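Local coordinates for protein tRNA (cytosine(38)-C(5))-methyltransferase (Schizosaccharomyces pombe, PDB 6FDF) that methylates carbon 5 of cytosine 38 in the anticodon loop of tRNA(Asp) and, less efficiently, of tRNA(Glu), using S-adenosyl-L-methionine as methyl donor, at residues A[20-25]-A[292-296]; A[36-42]-A[57-63]; A[157-162]-A[317-323]; A[280-286]-A[305-309]. Where two conformers were deposited one is given. Numbering follows the deposited sequence.

Contact 1: residues A[20-25]-A[292-296]; sequences IGGMHY and FPESL. With SAH (S-adenosyl-L-homocysteine), chain E.
A glycine-rich turn leads into a helix at 20-25, while 292-296 is a loop without regular structure that closes in a type I beta turn from P293 to L296 (L296 N to P293 O, 3.1 Å). The former belongs to the cofactor-binding loop after the first strand of the Rossmann-like class I methyltransferase fold. G21, the N-cap, has phi/psi 89/29, where a side chain would jam against the preceding carbonyl; its own O accepts from Y25 N (3.0 Å). A CB on G22 would collide with S-adenosyl-L-homocysteine, whose carboxylate OXT takes a hydrogen bond from I20 N (3.0 Å). CA atoms come nearest at Y25 and F292, 7.1 Å, and I20 and L296, 9.1 Å. Side chains therefore make the contact. Y25 (chi1 m) is its centre: P293 CD lies over its ring as a CH-pi contact, 3.9 Å from the ring centroid, and the F292 ring meets it obliquely, planes at 80°, with Y25 CD2 and F292 CD2 3.5 Å apart. F292 (chi1 m) also reaches back to the cofactor loop, its CE2 lying 3.8 Å from CD1 of I20 (chi1 p, chi2 t) and 3.9 Å from G22 CA. V318 packs on both aromatic residues. L296 CD1 lies 3.5 Å from Y25 OH, and one water bridges the two hydroxyls, 2.6 Å from Y25 OH and 2.7 Å from S295 OG.

Contact 2: residues A[36-42]-A[57-63]; sequences IVCAIDI and LAKHMDI. With SAH (S-adenosyl-L-homocysteine), chain E.
I40, L57 and I42 lose most surface where two parallel strands of a Rossmann-like sheet meet, axes approaching to 4.6 Å at 45°. I40 (mt) pairs with K59 and sends CD1 to M61 CE (3.9 Å) and CG2 to I63 CG1 (3.7 Å). L57 (mt) sets CD1 against I36 CB (3.9 Å), and its O accepts from A39 N (3.0 Å). A39, paired with A58, returns its O to K59 N (2.7 Å), and D41 N reaches K59 O (3.3 Å). I42 (tt) lies past the pairing, its CA over the H60 ring. At their C-terminal ends the segments hold S-adenosyl-L-homocysteine: D41, the acidic residue near the end of the second strand as in other class I methyltransferases, accepts ribose O2' on OD1 and O3' on OD2, each at 2.6 Å; D62 OD1 accepts from N6 and I63 N donates to N1 (both 2.9 Å). D62 OD2 is hydrogen-bonded to S64 OG. Helix 44-54 completes this beta-alpha-beta crossover, with 58-60 at the sheet edge and 34-41 beside 11-16.

Contact 3: residues A[157-162]-A[317-323]; sequences PNQFNI and NVKVVSY
Helix 318-328 begins at N317, and its first turns face a compact turn at 157-162 that opens with a short 3-10 segment from P157 and lies between the antiparallel strands 148-155 and 168-175 of the methyltransferase sheet. P157 O accepts from F160 N (2.8 Å) and, more loosely, I162 N (3.3 Å). The backbones are closest at P157 and V320, CA to CA 6.4 Å. N317 (chi1 t, chi2 -69°) caps the helix through OD1, which accepts from V320 N at 2.9 Å; its other end, ND2, rests 3.3 Å from P157 CG. V318 does not face the turn but packs against Y25 of helix 22-29. K319 offers CB to I162 CD1 (3.9 Å). V320 (chi1 t) sets CG2 against both P157 CA and F160 CD1, each 3.9 Å away. V321 packs on M23 and A26 of helix 22-29, and S322 OG donates a hydrogen bond to K319 O (2.6 Å). Y323 (chi1 m) brings CE2 to 3.5 Å from F160 CD2; the two rings meet obliquely, planes at 32° and centroids 5.4 Å apart. F160 (chi1 m) also stacks on F187. A water donates to F160 O (2.4 Å) and lies 2.9 Å from Y323 OH. Direct contact between turn and helix is therefore mostly apolar, with the N317 cap taking up the V320 NH and a water serving the polar margin.

Contact 4: residues A[280-286]-A[305-309]; sequences YFTAREV and EKCMY
Two side chains from one helix meet the start of another: E305 (tt) OE2 accepts from A283 N (3.1 Å), the first residue of helix 283-289, and Y309 (chi1 m) OH donates to F281 O (2.6 Å), just before it. A283 CA and Y309 CA are 5.8 Å apart. Helix 283-289 also has a capping box: with T282 at chi1 p, E285 N donates to T282 OG1 (3.1 Å) and T282 N to E285 OE1 (2.9 Å). T282 OG1 is also hydrogen-bonded to E207 OE2. The contact joins helix 305-313 to helix 283-289, which follows edge strand 278-279 of the small three-stranded sheet. No preceding turn offers A283 N a carbonyl, so E305 serves; its OE2 is also hydrogen-bonded to Y215 OH. A water bridges E305 OE2 (2.6 Å) and R284 N (3.0 Å). Small A283 permits this approach: its CB lies over the Y309 ring (CH-pi, 4.3 Å to the centroid) and 3.5 Å from E305 CG. V286 CG2 touches the ring edge, 4.2 Å from Y309 CE1.

In the fold
From the N terminus, the chain opens contact 1 at the cofactor loop and helix 22-29, then runs through strand 34-41 and helix 44-54 before contact 2 closes a short crossover at the sheet edge. H24 of 20-25 packs on I36 and L57. Contact 3 opens in the loop between strands 148-155 and 168-175. Contact 4 opens at 280-286, and 292-296 then closes contact 1, a loop of 266 residues that encloses contact 2 and crosses contacts 3 and 4. Contact 4 closes at 305-309, within contact 3, which closes at 317-323. Contact 4 holds two C-terminal helices together, linked by R284 to contact 1; contacts 1 and 3, meeting at V318, tie that part to helix 22-29 and the 157-162 loop.

Contact 1: residues A[20-25]-A[292-296]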
# COMPACT_ATOMS: atom_id res chain seq x y z
N ILE A 20 7.64 -4.27 -2.17
CA ILE A 20 8.53 -3.68 -3.16
C ILE A 20 9.03 -2.32 -2.68
O ILE A 20 9.63 -1.56 -3.45
CB ILE A 20 7.85 -3.55 -4.54
CG1 ILE A 20 6.62 -2.64 -4.45
CG2 ILE A 20 7.49 -4.92 -5.09
CD1 ILE A 20 5.95 -2.40 -5.80
N GLY A 21 8.85 -2.03 -1.40
CA GLY A 21 9.46 -0.84 -0.82
C GLY A 21 8.65 0.43 -0.90
O GLY A 21 9.24 1.52 -0.96
N GLY A 22 7.32 0.34 -0.90
CA GLY A 22 6.51 1.54 -0.85
C GLY A 22 6.91 2.48 0.27
O GLY A 22 6.97 3.69 0.07
N MET A 23 7.19 1.93 1.47
CA MET A 23 7.57 2.78 2.60
C MET A 23 8.88 3.52 2.32
O MET A 23 9.02 4.70 2.67
CB MET A 23 7.71 1.95 3.88
CG MET A 23 6.44 1.32 4.42
SD MET A 23 5.29 2.56 5.06
CE MET A 23 4.02 1.50 5.73
N HIS A 24 9.84 2.84 1.70
CA HIS A 24 11.10 3.49 1.35
C HIS A 24 10.85 4.62 0.34
O HIS A 24 11.42 5.71 0.47
CB HIS A 24 12.07 2.45 0.80
CG HIS A 24 13.49 2.91 0.69
ND1 HIS A 24 14.56 2.03 0.72
CD2 HIS A 24 14.03 4.15 0.54
CE1 HIS A 24 15.69 2.71 0.60
NE2 HIS A 24 15.39 3.99 0.48
N TYR A 25 9.99 4.38 -0.65
CA TYR A 25 9.68 5.43 -1.61
C TYR A 25 9.01 6.61 -0.93
O TYR A 25 9.27 7.77 -1.28
CB TYR A 25 8.79 4.90 -2.73
CG TYR A 25 9.51 4.07 -3.77
CD1 TYR A 25 10.49 4.63 -4.58
CD2 TYR A 25 9.17 2.74 -3.98
CE1 TYR A 25 11.14 3.88 -5.55
CE2 TYR A 25 9.81 1.98 -4.96
CZ TYR A 25 10.79 2.56 -5.73
OH TYR A 25 11.44 1.81 -6.69
N PHE A 292 3.96 5.44 -7.03
CA PHE A 292 5.34 5.01 -7.22
C PHE A 292 6.01 5.86 -8.30
O PHE A 292 5.36 6.24 -9.28
CB PHE A 292 5.40 3.54 -7.61
CG PHE A 292 5.16 2.61 -6.47
CD1 PHE A 292 3.87 2.26 -6.09
CD2 PHE A 292 6.22 2.09 -5.75
CE1 PHE A 292 3.65 1.42 -5.03
CE2 PHE A 292 6.01 1.24 -4.68
CZ PHE A 292 4.73 0.91 -4.32
N PRO A 293 7.29 6.19 -8.14
CA PRO A 293 7.97 7.02 -9.14
C PRO A 293 8.31 6.21 -10.38
O PRO A 293 8.26 4.98 -10.40
CB PRO A 293 9.23 7.48 -8.41
CG PRO A 293 9.53 6.35 -7.48
CD PRO A 293 8.18 5.84 -7.02
N GLU A 294 8.66 6.94 -11.44
CA GLU A 294 9.02 6.30 -12.70
C GLU A 294 10.27 5.44 -12.59
O GLU A 294 10.45 4.52 -13.40
CB GLU A 294 9.21 7.37 -13.78
CG GLU A 294 7.95 8.13 -14.13
CD GLU A 294 6.85 7.20 -14.65
OE1 GLU A 294 5.88 6.95 -13.91
OE2 GLU A 294 6.97 6.73 -15.80
N SER A 295 11.13 5.71 -11.60
CA SER A 295 12.33 4.90 -11.41
C SER A 295 12.03 3.46 -11.01
O SER A 295 12.92 2.61 -11.15
CB SER A 295 13.22 5.56 -10.36
OG SER A 295 12.63 5.45 -9.08
N LEU A 296 10.83 3.17 -10.49
CA LEU A 296 10.46 1.79 -10.19
C LEU A 296 10.59 0.94 -11.45
O LEU A 296 9.96 1.23 -12.47
CB LEU A 296 9.04 1.71 -9.65
CG LEU A 296 8.50 0.29 -9.41
CD1 LEU A 296 9.27 -0.40 -8.31
CD2 LEU A 296 7.00 0.29 -9.11
N SAH E . 3.98 -2.55 2.26
CA SAH E . 4.63 -3.29 1.20
CB SAH E . 3.91 -4.61 0.90
CG SAH E . 3.15 -5.12 2.12
SD SAH E . 2.03 -6.43 1.73
C SAH E . 4.73 -2.44 -0.03
O SAH E . 4.34 -1.26 0.04
OXT SAH E . 5.20 -2.97 -1.06
C5' SAH E . 2.50 -7.47 3.07
C4' SAH E . 3.88 -8.05 2.80
O4' SAH E . 4.29 -8.74 3.97
C3' SAH E . 3.91 -9.05 1.64
O3' SAH E . 4.96 -8.70 0.73
C2' SAH E . 4.27 -10.38 2.29
O2' SAH E . 5.19 -11.14 1.50
C1' SAH E . 4.92 -9.95 3.60
N9 SAH E . 4.71 -10.88 4.73
C8 SAH E . 3.56 -11.46 5.12
N7 SAH E . 3.76 -12.25 6.20
C5 SAH E . 5.07 -12.19 6.53
C6 SAH E . 5.94 -12.78 7.56
N6 SAH E . 5.44 -13.62 8.49
N1 SAH E . 7.25 -12.44 7.53
C2 SAH E . 7.76 -11.60 6.61
N3 SAH E . 7.02 -11.03 5.64
C4 SAH E . 5.69 -11.29 5.54
O HOH W 1 13.30 2.97 -8.13

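Contact 2: residues A[36-42]-A[57-63]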
# COMPACT_ATOMS: atom_id res chain seq x y z
N ILE A 36 17.50 2.95 5.74
CA ILE A 36 16.81 1.69 5.94
C ILE A 36 17.85 0.66 6.34
O ILE A 36 18.64 0.19 5.50
CB ILE A 36 16.04 1.23 4.68
CG1 ILE A 36 15.04 2.29 4.23
CG2 ILE A 36 15.33 -0.09 4.93
CD1 ILE A 36 14.05 2.65 5.27
N VAL A 37 17.90 0.34 7.63
CA VAL A 37 18.88 -0.62 8.12
C VAL A 37 18.59 -2.01 7.55
O VAL A 37 19.50 -2.75 7.17
CB VAL A 37 18.88 -0.62 9.66
CG1 VAL A 37 19.73 -1.76 10.20
CG2 VAL A 37 19.38 0.72 10.18
N CYS A 38 17.31 -2.37 7.49
CA CYS A 38 16.90 -3.66 6.97
C CYS A 38 15.46 -3.54 6.50
O CYS A 38 14.66 -2.83 7.10
CB CYS A 38 17.01 -4.77 8.03
SG CYS A 38 16.91 -6.46 7.37
N ALA A 39 15.16 -4.25 5.42
CA ALA A 39 13.80 -4.43 4.93
C ALA A 39 13.52 -5.93 4.99
O ALA A 39 14.33 -6.72 4.51
CB ALA A 39 13.64 -3.89 3.51
N ILE A 40 12.42 -6.32 5.62
CA ILE A 40 12.15 -7.73 5.87
C ILE A 40 10.87 -8.14 5.15
O ILE A 40 9.81 -7.54 5.36
CB ILE A 40 12.04 -8.03 7.37
CG1 ILE A 40 13.36 -7.67 8.07
CG2 ILE A 40 11.72 -9.50 7.58
CD1 ILE A 40 13.38 -8.03 9.53
N ASP A 41 10.98 -9.18 4.31
CA ASP A 41 9.82 -9.75 3.65
C ASP A 41 10.12 -11.21 3.35
O ASP A 41 11.26 -11.57 3.05
CB ASP A 41 9.46 -8.98 2.37
CG ASP A 41 8.02 -9.21 1.93
OD1 ASP A 41 7.66 -10.36 1.62
OD2 ASP A 41 7.25 -8.22 1.90
N ILE A 42 9.09 -12.04 3.43
CA ILE A 42 9.23 -13.47 3.19
C ILE A 42 9.13 -13.82 1.71
O ILE A 42 9.50 -14.93 1.30
CB ILE A 42 8.18 -14.23 4.02
CG1 ILE A 42 8.56 -15.70 4.19
CG2 ILE A 42 6.79 -14.08 3.40
CD1 ILE A 42 7.61 -16.46 5.08
N LEU A 57 19.09 -4.26 0.55
CA LEU A 57 18.63 -4.05 1.92
C LEU A 57 17.59 -5.05 2.38
O LEU A 57 17.38 -5.19 3.59
CB LEU A 57 18.06 -2.64 2.09
CG LEU A 57 19.01 -1.49 1.73
CD1 LEU A 57 18.25 -0.16 1.74
CD2 LEU A 57 20.18 -1.46 2.71
N ALA A 58 16.92 -5.76 1.46
CA ALA A 58 15.81 -6.63 1.81
C ALA A 58 16.34 -8.02 2.14
O ALA A 58 17.14 -8.58 1.38
CB ALA A 58 14.79 -6.70 0.67
N LYS A 59 15.88 -8.57 3.26
CA LYS A 59 16.28 -9.90 3.70
C LYS A 59 15.07 -10.82 3.86
O LYS A 59 14.00 -10.39 4.30
CB LYS A 59 17.02 -9.82 5.04
CG LYS A 59 18.49 -9.44 4.94
CD LYS A 59 19.36 -10.64 4.59
CE LYS A 59 20.64 -10.22 3.90
NZ LYS A 59 20.84 -10.94 2.61
N HIS A 60 15.26 -12.08 3.47
CA HIS A 60 14.24 -13.10 3.59
C HIS A 60 14.18 -13.58 5.03
O HIS A 60 15.12 -14.23 5.51
CB HIS A 60 14.53 -14.26 2.64
CG HIS A 60 13.44 -15.29 2.61
ND1 HIS A 60 13.28 -16.24 3.60
CD2 HIS A 60 12.45 -15.52 1.71
CE1 HIS A 60 12.25 -17.01 3.31
NE2 HIS A 60 11.73 -16.59 2.17
N MET A 61 13.09 -13.28 5.73
CA MET A 61 12.97 -13.68 7.12
C MET A 61 11.50 -13.68 7.51
O MET A 61 10.75 -12.78 7.12
CB MET A 61 13.78 -12.75 8.02
CG MET A 61 13.54 -12.92 9.50
SD MET A 61 14.87 -12.18 10.48
CE MET A 61 15.68 -11.13 9.27
N ASP A 62 11.10 -14.69 8.28
CA ASP A 62 9.75 -14.78 8.82
C ASP A 62 9.66 -13.87 10.04
O ASP A 62 10.30 -14.13 11.06
CB ASP A 62 9.43 -16.24 9.18
CG ASP A 62 8.04 -16.42 9.77
OD1 ASP A 62 7.27 -15.43 9.88
OD2 ASP A 62 7.71 -17.57 10.13
N ILE A 63 8.85 -12.81 9.94
CA ILE A 63 8.75 -11.84 11.02
C ILE A 63 8.26 -12.47 12.32
O ILE A 63 8.56 -11.97 13.41
CB ILE A 63 7.85 -10.68 10.54
CG1 ILE A 63 8.64 -9.81 9.55
CG2 ILE A 63 7.31 -9.83 11.70
CD1 ILE A 63 7.82 -8.82 8.77
N SAH E . 3.98 -2.55 2.26
CA SAH E . 4.63 -3.29 1.20
CB SAH E . 3.91 -4.61 0.90
CG SAH E . 3.15 -5.12 2.12
SD SAH E . 2.03 -6.43 1.73
C SAH E . 4.73 -2.44 -0.03
O SAH E . 4.34 -1.26 0.04
OXT SAH E . 5.20 -2.97 -1.06
C5' SAH E . 2.50 -7.47 3.07
C4' SAH E . 3.88 -8.05 2.80
O4' SAH E . 4.29 -8.74 3.97
C3' SAH E . 3.91 -9.05 1.64
O3' SAH E . 4.96 -8.70 0.73
C2' SAH E . 4.27 -10.38 2.29
O2' SAH E . 5.19 -11.14 1.50
C1' SAH E . 4.92 -9.95 3.60
N9 SAH E . 4.71 -10.88 4.73
C8 SAH E . 3.56 -11.46 5.12
N7 SAH E . 3.76 -12.25 6.20
C5 SAH E . 5.07 -12.19 6.53
C6 SAH E . 5.94 -12.78 7.56
N6 SAH E . 5.44 -13.62 8.49
N1 SAH E . 7.25 -12.44 7.53
C2 SAH E . 7.76 -11.60 6.61
N3 SAH E . 7.02 -11.03 5.64
C4 SAH E . 5.69 -11.29 5.54

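Contact 3: residues A[157-162]-A[317-323]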
# COMPACT_ATOMS: atom_id res chain seq x y z
N PRO A 157 -6.65 7.71 -1.16
CA PRO A 157 -5.97 8.66 -2.06
C PRO A 157 -6.92 9.68 -2.67
O PRO A 157 -6.49 10.81 -2.98
CB PRO A 157 -5.32 7.75 -3.11
CG PRO A 157 -5.15 6.43 -2.42
CD PRO A 157 -6.35 6.30 -1.52
N ASN A 158 -8.19 9.33 -2.87
CA ASN A 158 -9.08 10.31 -3.49
C ASN A 158 -9.46 11.44 -2.54
O ASN A 158 -10.25 12.31 -2.93
CB ASN A 158 -10.32 9.62 -4.06
CG ASN A 158 -11.11 8.83 -3.03
OD1 ASN A 158 -11.10 9.15 -1.84
ND2 ASN A 158 -11.81 7.81 -3.49
N GLN A 159 -8.92 11.46 -1.32
CA GLN A 159 -8.99 12.63 -0.45
C GLN A 159 -7.82 13.58 -0.68
O GLN A 159 -7.78 14.65 -0.07
CB GLN A 159 -9.01 12.20 1.01
CG GLN A 159 -10.17 11.33 1.41
CD GLN A 159 -10.08 10.90 2.86
OE1 GLN A 159 -9.24 10.08 3.22
NE2 GLN A 159 -10.94 11.47 3.70
N PHE A 160 -6.88 13.19 -1.54
CA PHE A 160 -5.66 13.94 -1.78
C PHE A 160 -5.51 14.21 -3.28
O PHE A 160 -4.39 14.35 -3.78
CB PHE A 160 -4.44 13.19 -1.25
CG PHE A 160 -4.48 12.94 0.24
CD1 PHE A 160 -5.12 11.82 0.75
CD2 PHE A 160 -3.86 13.81 1.13
CE1 PHE A 160 -5.16 11.57 2.12
CE2 PHE A 160 -3.89 13.57 2.50
CZ PHE A 160 -4.54 12.45 2.99
N ASN A 161 -6.63 14.30 -3.99
CA ASN A 161 -6.64 14.61 -5.43
C ASN A 161 -5.89 13.56 -6.22
O ASN A 161 -5.11 13.87 -7.12
CB ASN A 161 -6.05 15.98 -5.71
CG ASN A 161 -6.31 16.47 -7.13
OD1 ASN A 161 -7.26 16.05 -7.78
ND2 ASN A 161 -5.45 17.37 -7.60
N ILE A 162 -6.11 12.30 -5.88
CA ILE A 162 -5.55 11.18 -6.61
C ILE A 162 -6.75 10.35 -7.05
O ILE A 162 -7.57 9.95 -6.22
CB ILE A 162 -4.58 10.35 -5.75
CG1 ILE A 162 -3.42 11.22 -5.28
CG2 ILE A 162 -4.09 9.13 -6.53
CD1 ILE A 162 -2.67 10.65 -4.08
N ASN A 317 -0.28 3.26 -0.90
CA ASN A 317 -0.17 4.47 -1.70
C ASN A 317 1.00 5.29 -1.16
O ASN A 317 0.97 5.75 -0.01
CB ASN A 317 -1.46 5.28 -1.70
CG ASN A 317 -1.38 6.48 -2.62
OD1 ASN A 317 -0.64 7.42 -2.33
ND2 ASN A 317 -2.09 6.43 -3.75
N VAL A 318 2.01 5.48 -2.01
CA VAL A 318 3.27 6.12 -1.62
C VAL A 318 3.05 7.59 -1.27
O VAL A 318 3.68 8.13 -0.35
CB VAL A 318 4.30 5.96 -2.75
CG1 VAL A 318 5.55 6.78 -2.47
CG2 VAL A 318 4.65 4.48 -2.93
N LYS A 319 2.16 8.26 -2.01
CA LYS A 319 1.88 9.68 -1.76
C LYS A 319 1.25 9.88 -0.39
O LYS A 319 1.73 10.69 0.41
CB LYS A 319 0.96 10.23 -2.85
CG LYS A 319 1.68 11.00 -3.95
CD LYS A 319 2.30 12.28 -3.41
CE LYS A 319 3.18 12.94 -4.45
NZ LYS A 319 4.02 14.00 -3.84
N VAL A 320 0.16 9.16 -0.10
CA VAL A 320 -0.51 9.30 1.20
C VAL A 320 0.46 9.02 2.34
O VAL A 320 0.52 9.78 3.32
CB VAL A 320 -1.74 8.38 1.27
CG1 VAL A 320 -2.40 8.48 2.64
CG2 VAL A 320 -2.76 8.75 0.18
N VAL A 321 1.25 7.95 2.23
CA VAL A 321 2.16 7.63 3.32
C VAL A 321 3.27 8.66 3.45
O VAL A 321 3.76 8.92 4.56
CB VAL A 321 2.70 6.20 3.13
CG1 VAL A 321 3.76 5.87 4.16
CG2 VAL A 321 1.55 5.22 3.24
N SER A 322 3.70 9.28 2.34
CA SER A 322 4.71 10.33 2.44
C SER A 322 4.21 11.48 3.32
O SER A 322 4.98 12.05 4.11
CB SER A 322 5.10 10.86 1.06
OG SER A 322 4.10 11.70 0.49
N TYR A 323 2.93 11.82 3.21
CA TYR A 323 2.36 12.85 4.06
C TYR A 323 2.31 12.41 5.52
O TYR A 323 2.63 13.19 6.43
CB TYR A 323 0.95 13.21 3.60
CG TYR A 323 0.81 13.72 2.19
CD1 TYR A 323 1.79 14.51 1.60
CD2 TYR A 323 -0.31 13.40 1.43
CE1 TYR A 323 1.64 14.98 0.30
CE2 TYR A 323 -0.46 13.86 0.14
CZ TYR A 323 0.52 14.65 -0.42
OH TYR A 323 0.35 15.10 -1.71
O HOH W 2 -2.03 14.21 -3.16

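Contact 4: residues A[280-286]-A[305-309]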
# COMPACT_ATOMS: atom_id res chain seq x y z
N TYR A 280 -7.23 -3.47 -19.57
CA TYR A 280 -6.73 -3.31 -18.22
C TYR A 280 -5.75 -2.14 -18.17
O TYR A 280 -5.10 -1.81 -19.16
CB TYR A 280 -6.04 -4.59 -17.73
CG TYR A 280 -6.96 -5.79 -17.74
CD1 TYR A 280 -7.95 -5.93 -16.77
CD2 TYR A 280 -6.84 -6.78 -18.72
CE1 TYR A 280 -8.81 -7.02 -16.78
CE2 TYR A 280 -7.69 -7.88 -18.73
CZ TYR A 280 -8.67 -7.99 -17.75
OH TYR A 280 -9.52 -9.08 -17.76
N PHE A 281 -5.66 -1.50 -17.00
CA PHE A 281 -4.52 -0.63 -16.75
C PHE A 281 -3.24 -1.45 -16.80
O PHE A 281 -3.22 -2.60 -16.36
CB PHE A 281 -4.65 0.06 -15.39
CG PHE A 281 -5.75 1.09 -15.34
CD1 PHE A 281 -5.55 2.36 -15.87
CD2 PHE A 281 -6.97 0.79 -14.77
CE1 PHE A 281 -6.56 3.30 -15.83
CE2 PHE A 281 -7.99 1.73 -14.73
CZ PHE A 281 -7.78 2.99 -15.26
N THR A 282 -2.19 -0.87 -17.35
CA THR A 282 -0.89 -1.53 -17.31
C THR A 282 -0.34 -1.49 -15.89
O THR A 282 -0.77 -0.69 -15.05
CB THR A 282 0.09 -0.85 -18.27
OG1 THR A 282 0.51 0.40 -17.71
CG2 THR A 282 -0.55 -0.61 -19.62
N ALA A 283 0.63 -2.36 -15.61
CA ALA A 283 1.23 -2.34 -14.27
C ALA A 283 1.92 -1.01 -14.00
O ALA A 283 1.91 -0.53 -12.85
CB ALA A 283 2.22 -3.50 -14.11
N ARG A 284 2.50 -0.38 -15.03
CA ARG A 284 3.08 0.95 -14.85
C ARG A 284 2.01 1.97 -14.46
O ARG A 284 2.25 2.82 -13.60
CB ARG A 284 3.78 1.39 -16.14
CG ARG A 284 4.22 2.85 -16.11
CD ARG A 284 5.31 3.06 -15.08
NE ARG A 284 6.51 2.29 -15.37
CZ ARG A 284 7.50 2.09 -14.50
NH1 ARG A 284 7.42 2.61 -13.29
NH2 ARG A 284 8.56 1.37 -14.86
N GLU A 285 0.83 1.88 -15.06
CA GLU A 285 -0.24 2.81 -14.72
C GLU A 285 -0.75 2.56 -13.31
O GLU A 285 -1.05 3.51 -12.58
CB GLU A 285 -1.37 2.70 -15.75
CG GLU A 285 -0.94 3.20 -17.13
CD GLU A 285 -1.93 2.84 -18.22
OE1 GLU A 285 -2.69 1.87 -18.04
OE2 GLU A 285 -1.93 3.53 -19.27
N VAL A 286 -0.85 1.29 -12.91
CA VAL A 286 -1.24 0.98 -11.54
C VAL A 286 -0.21 1.55 -10.56
O VAL A 286 -0.56 2.18 -9.56
CB VAL A 286 -1.42 -0.54 -11.35
CG1 VAL A 286 -1.69 -0.88 -9.90
CG2 VAL A 286 -2.55 -1.06 -12.24
N GLU A 305 5.37 -8.80 -15.56
CA GLU A 305 4.32 -7.81 -15.33
C GLU A 305 3.12 -8.44 -14.62
O GLU A 305 2.47 -7.80 -13.79
CB GLU A 305 3.88 -7.18 -16.64
CG GLU A 305 2.95 -6.00 -16.44
CD GLU A 305 2.59 -5.29 -17.72
OE1 GLU A 305 2.72 -5.90 -18.80
OE2 GLU A 305 2.17 -4.12 -17.64
N LYS A 306 2.81 -9.69 -14.96
CA LYS A 306 1.73 -10.40 -14.28
C LYS A 306 1.99 -10.50 -12.78
O LYS A 306 1.07 -10.31 -11.97
CB LYS A 306 1.58 -11.79 -14.90
CG LYS A 306 0.30 -12.52 -14.53
CD LYS A 306 0.05 -13.66 -15.51
CE LYS A 306 0.09 -13.16 -16.95
NZ LYS A 306 -0.02 -14.25 -17.95
N CYS A 307 3.24 -10.77 -12.39
CA CYS A 307 3.56 -10.82 -10.97
C CYS A 307 3.58 -9.42 -10.36
O CYS A 307 3.27 -9.26 -9.17
CB CYS A 307 4.90 -11.52 -10.77
SG CYS A 307 4.84 -13.29 -11.15
N MET A 308 3.93 -8.40 -11.15
CA MET A 308 3.93 -7.03 -10.64
C MET A 308 2.52 -6.59 -10.23
O MET A 308 2.36 -5.88 -9.23
CB MET A 308 4.50 -6.06 -11.67
CG MET A 308 6.02 -6.05 -11.73
SD MET A 308 6.83 -5.67 -10.15
CE MET A 308 6.21 -4.04 -9.79
N TYR A 309 1.50 -6.97 -11.00
CA TYR A 309 0.13 -6.66 -10.59
C TYR A 309 -0.16 -7.21 -9.20
O TYR A 309 -0.83 -6.56 -8.39
CB TYR A 309 -0.89 -7.24 -11.57
CG TYR A 309 -1.07 -6.55 -12.90
CD1 TYR A 309 -1.61 -5.28 -12.98
CD2 TYR A 309 -0.77 -7.21 -14.09
CE1 TYR A 309 -1.81 -4.65 -14.19
CE2 TYR A 309 -0.97 -6.60 -15.32
CZ TYR A 309 -1.49 -5.32 -15.36
OH TYR A 309 -1.71 -4.70 -16.58
O HOH W 3 3.49 -1.90 -17.42